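Local coordinates for type IV pilus assembly protein PilF (Thermus thermophilus HB8, PDB 5OIU) that hydrolyses ATP as a hexameric AAA+ motor that powers the assembly of type IV pili, at residues D26-P31 with R39-G44. Residues are numbered along the deposited sequence; the frame is centred on the assembly and turned at random.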
ATOM      1  N   ASP C  26      -6.440 -16.840 -42.542  1.00 34.54           N
ATOM      2  CA  ASP C  26      -7.038 -17.245 -41.269  1.00 35.14           C
ATOM      3  C   ASP C  26      -7.920 -18.475 -41.470  1.00 37.45           C
ATOM      4  O   ASP C  26      -8.483 -18.688 -42.550  1.00 39.84           O
ATOM      5  CB  ASP C  26      -7.871 -16.106 -40.651  1.00 34.79           C
ATOM      6  CG  ASP C  26      -7.103 -14.776 -40.575  1.00 40.98           C
ATOM      7  OD1 ASP C  26      -6.360 -14.590 -39.592  1.00 45.76           O
ATOM      8  OD2 ASP C  26      -7.218 -13.917 -41.491  1.00 34.06           O
ATOM      9  N   ILE C  27      -8.056 -19.265 -40.406  1.00 38.66           N
ATOM     10  CA  ILE C  27      -8.914 -20.450 -40.371  1.00 36.86           C
ATOM     11  C   ILE C  27      -9.920 -20.277 -39.247  1.00 39.67           C
ATOM     12  O   ILE C  27      -9.525 -20.122 -38.080  1.00 43.85           O
ATOM     13  CB  ILE C  27      -8.105 -21.732 -40.135  1.00 39.77           C
ATOM     14  CG1 ILE C  27      -6.963 -21.873 -41.125  1.00 38.96           C
ATOM     15  CG2 ILE C  27      -8.995 -22.932 -40.174  1.00 33.87           C
ATOM     16  CD1 ILE C  27      -6.142 -23.116 -40.853  1.00 43.12           C
ATOM     17  N   HIS C  28     -11.213 -20.338 -39.581  1.00 42.26           N
ATOM     18  CA  HIS C  28     -12.303 -20.204 -38.610  1.00 34.04           C
ATOM     19  C   HIS C  28     -13.039 -21.527 -38.460  1.00 39.02           C
ATOM     20  O   HIS C  28     -13.556 -22.065 -39.448  1.00 40.79           O
ATOM     21  CB  HIS C  28     -13.317 -19.142 -39.035  1.00 34.07           C
ATOM     22  CG  HIS C  28     -12.743 -17.769 -39.145  1.00 38.91           C
ATOM     23  ND1 HIS C  28     -13.246 -16.698 -38.440  1.00 37.04           N
ATOM     24  CD2 HIS C  28     -11.726 -17.286 -39.898  1.00 33.34           C
ATOM     25  CE1 HIS C  28     -12.557 -15.614 -38.747  1.00 34.79           C
ATOM     26  NE2 HIS C  28     -11.632 -15.941 -39.633  1.00 28.84           N
ATOM     27  N   ILE C  29     -13.139 -22.015 -37.220  1.00 37.06           N
ATOM     28  CA  ILE C  29     -13.865 -23.238 -36.887  1.00 32.81           C
ATOM     29  C   ILE C  29     -15.040 -22.835 -36.002  1.00 42.32           C
ATOM     30  O   ILE C  29     -14.891 -22.680 -34.780  1.00 46.33           O
ATOM     31  CB  ILE C  29     -12.958 -24.273 -36.214  1.00 35.03           C
ATOM     32  CG1 ILE C  29     -11.797 -24.596 -37.162  1.00 40.06           C
ATOM     33  CG2 ILE C  29     -13.733 -25.544 -35.887  1.00 37.52           C
ATOM     34  CD1 ILE C  29     -10.941 -25.786 -36.763  1.00 41.63           C
ATOM     35  N   GLU C  30     -16.217 -22.656 -36.615  1.00 42.20           N
ATOM     36  CA  GLU C  30     -17.387 -22.097 -35.945  1.00 38.73           C
ATOM     37  C   GLU C  30     -18.423 -23.165 -35.644  1.00 40.94           C
ATOM     38  O   GLU C  30     -19.043 -23.696 -36.576  1.00 38.25           O
ATOM     39  CB  GLU C  30     -18.038 -21.004 -36.796  1.00 42.42           C
ATOM     40  CG  GLU C  30     -17.095 -20.091 -37.570  1.00 40.88           C
ATOM     41  CD  GLU C  30     -17.810 -18.834 -38.063  1.00 45.80           C
ATOM     42  OE1 GLU C  30     -17.178 -17.755 -38.106  1.00 39.17           O
ATOM     43  OE2 GLU C  30     -19.021 -18.925 -38.398  1.00 57.89           O
ATOM     44  N   PRO C  31     -18.713 -23.450 -34.378  1.00 44.98           N
ATOM     45  CA  PRO C  31     -19.933 -24.208 -34.067  1.00 51.99           C
ATOM     46  C   PRO C  31     -21.169 -23.378 -34.405  1.00 42.48           C
ATOM     47  O   PRO C  31     -21.243 -22.193 -34.088  1.00 43.91           O
ATOM     48  CB  PRO C  31     -19.813 -24.470 -32.561  1.00 45.25           C
ATOM     49  CG  PRO C  31     -19.037 -23.301 -32.067  1.00 43.71           C
ATOM     50  CD  PRO C  31     -18.070 -22.920 -33.166  1.00 36.52           C
ATOM     51  N   ARG C  39     -14.323 -22.177 -42.161  1.00 40.54           N
ATOM     52  CA  ARG C  39     -14.134 -21.164 -43.187  1.00 36.17           C
ATOM     53  C   ARG C  39     -12.660 -20.791 -43.260  1.00 38.31           C
ATOM     54  O   ARG C  39     -11.937 -20.858 -42.256  1.00 39.80           O
ATOM     55  CB  ARG C  39     -14.983 -19.913 -42.906  1.00 35.58           C
ATOM     56  CG  ARG C  39     -16.503 -20.154 -42.813  1.00 42.99           C
ATOM     57  CD  ARG C  39     -17.180 -19.196 -41.791  1.00 43.02           C
ATOM     58  NE  ARG C  39     -17.595 -17.923 -42.390  1.00 35.04           N
ATOM     59  CZ  ARG C  39     -18.048 -16.875 -41.700  1.00 41.41           C
ATOM     60  NH1 ARG C  39     -18.160 -16.937 -40.379  1.00 36.01           N
ATOM     61  NH2 ARG C  39     -18.398 -15.757 -42.335  1.00 40.22           N
ATOM     62  N   LEU C  40     -12.220 -20.398 -44.459  1.00 37.70           N
ATOM     63  CA  LEU C  40     -10.875 -19.884 -44.700  1.00 31.14           C
ATOM     64  C   LEU C  40     -11.000 -18.456 -45.203  1.00 34.15           C
ATOM     65  O   LEU C  40     -11.820 -18.193 -46.086  1.00 39.01           O
ATOM     66  CB  LEU C  40     -10.126 -20.732 -45.747  1.00 30.90           C
ATOM     67  CG  LEU C  40      -9.912 -22.243 -45.532  1.00 35.66           C
ATOM     68  CD1 LEU C  40      -9.077 -22.894 -46.652  1.00 38.15           C
ATOM     69  CD2 LEU C  40      -9.261 -22.527 -44.178  1.00 38.57           C
ATOM     70  N   ARG C  41     -10.198 -17.530 -44.661  1.00 33.05           N
ATOM     71  CA  ARG C  41     -10.066 -16.219 -45.306  1.00 33.78           C
ATOM     72  C   ARG C  41      -9.015 -16.281 -46.427  1.00 36.17           C
ATOM     73  O   ARG C  41      -7.815 -16.490 -46.176  1.00 36.87           O
ATOM     74  CB  ARG C  41      -9.724 -15.118 -44.304  1.00 30.38           C
ATOM     75  CG  ARG C  41     -10.123 -13.732 -44.856  1.00 35.65           C
ATOM     76  CD  ARG C  41      -9.828 -12.552 -43.927  1.00 38.68           C
ATOM     77  NE  ARG C  41     -10.633 -12.583 -42.703  1.00 37.14           N
ATOM     78  CZ  ARG C  41     -11.839 -12.036 -42.596  1.00 39.18           C
ATOM     79  NH1 ARG C  41     -12.370 -11.413 -43.650  1.00 30.07           N
ATOM     80  NH2 ARG C  41     -12.504 -12.099 -41.441  1.00 34.81           N
ATOM     81  N   ILE C  42      -9.473 -16.086 -47.664  1.00 34.70           N
ATOM     82  CA  ILE C  42      -8.631 -16.010 -48.855  1.00 36.45           C
ATOM     83  C   ILE C  42      -8.836 -14.642 -49.492  1.00 33.99           C
ATOM     84  O   ILE C  42      -9.976 -14.250 -49.773  1.00 36.20           O
ATOM     85  CB  ILE C  42      -8.969 -17.131 -49.856  1.00 39.89           C
ATOM     86  CG1 ILE C  42      -8.429 -18.474 -49.361  1.00 40.90           C
ATOM     87  CG2 ILE C  42      -8.469 -16.791 -51.264  1.00 35.34           C
ATOM     88  CD1 ILE C  42      -9.304 -19.634 -49.768  1.00 43.88           C
ATOM     89  N   ASP C  43      -7.739 -13.914 -49.708  1.00 30.51           N
ATOM     90  CA  ASP C  43      -7.786 -12.581 -50.320  1.00 28.44           C
ATOM     91  C   ASP C  43      -8.803 -11.662 -49.643  1.00 33.56           C
ATOM     92  O   ASP C  43      -9.526 -10.911 -50.291  1.00 35.70           O
ATOM     93  CB  ASP C  43      -8.079 -12.678 -51.816  1.00 29.19           C
ATOM     94  CG  ASP C  43      -7.042 -13.496 -52.570  1.00 33.30           C
ATOM     95  OD1 ASP C  43      -5.917 -13.706 -52.063  1.00 37.42           O
ATOM     96  OD2 ASP C  43      -7.354 -13.924 -53.692  1.00 39.30           O
ATOM     97  N   GLY C  44      -8.860 -11.699 -48.319  1.00 39.44           N
ATOM     98  CA  GLY C  44      -9.746 -10.815 -47.605  1.00 33.28           C
ATOM     99  C   GLY C  44     -11.120 -11.377 -47.307  1.00 36.36           C
ATOM    100  O   GLY C  44     -11.745 -10.945 -46.341  1.00 37.32           O
TER
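R41 lies beside D26, both side chains pointing the same way, and can be followed from base to tip. Its CB sits 4.0 Å from OD2 of D26. CG stands anti to the backbone N (chi1 -158°), CD passes 3.8 Å from the same OD2, and a bend at chi3 sets NE 3.9 Å from OD2, a long salt bridge. Beyond CZ, NH1 donates to O of G44 at 2.8 Å. Stronger partners flank the pair: NE and NH2 of R41 make salt bridges to D211 and D213, respectively, of a second subunit, and OD1 of D26 makes one with R110. D26, H28, R39 and R41 line one face of a beta hairpin of strands 26-31 and 36-42, adjacent in a six-stranded antiparallel sheet. H28 and R39 form a hydrogen-bonded pair through both backbones, the H28 N to R39 O bond being nearly straight at 176°. On the other face I27 CG1 packs on L40 CD2, and both residues pack against helix 6-22. Farther along the polar face, E30 OE1 reaches R39 NH1 at 2.6 Å in a salt bridge whose hydrogen bond is weak, the carboxylate and guanidinium turned 84° apart, while R39 NH2 donates to K171 O of the second subunit. An alanine at E30 would probably leave R39 NH1 and K106 without their carboxylate mate.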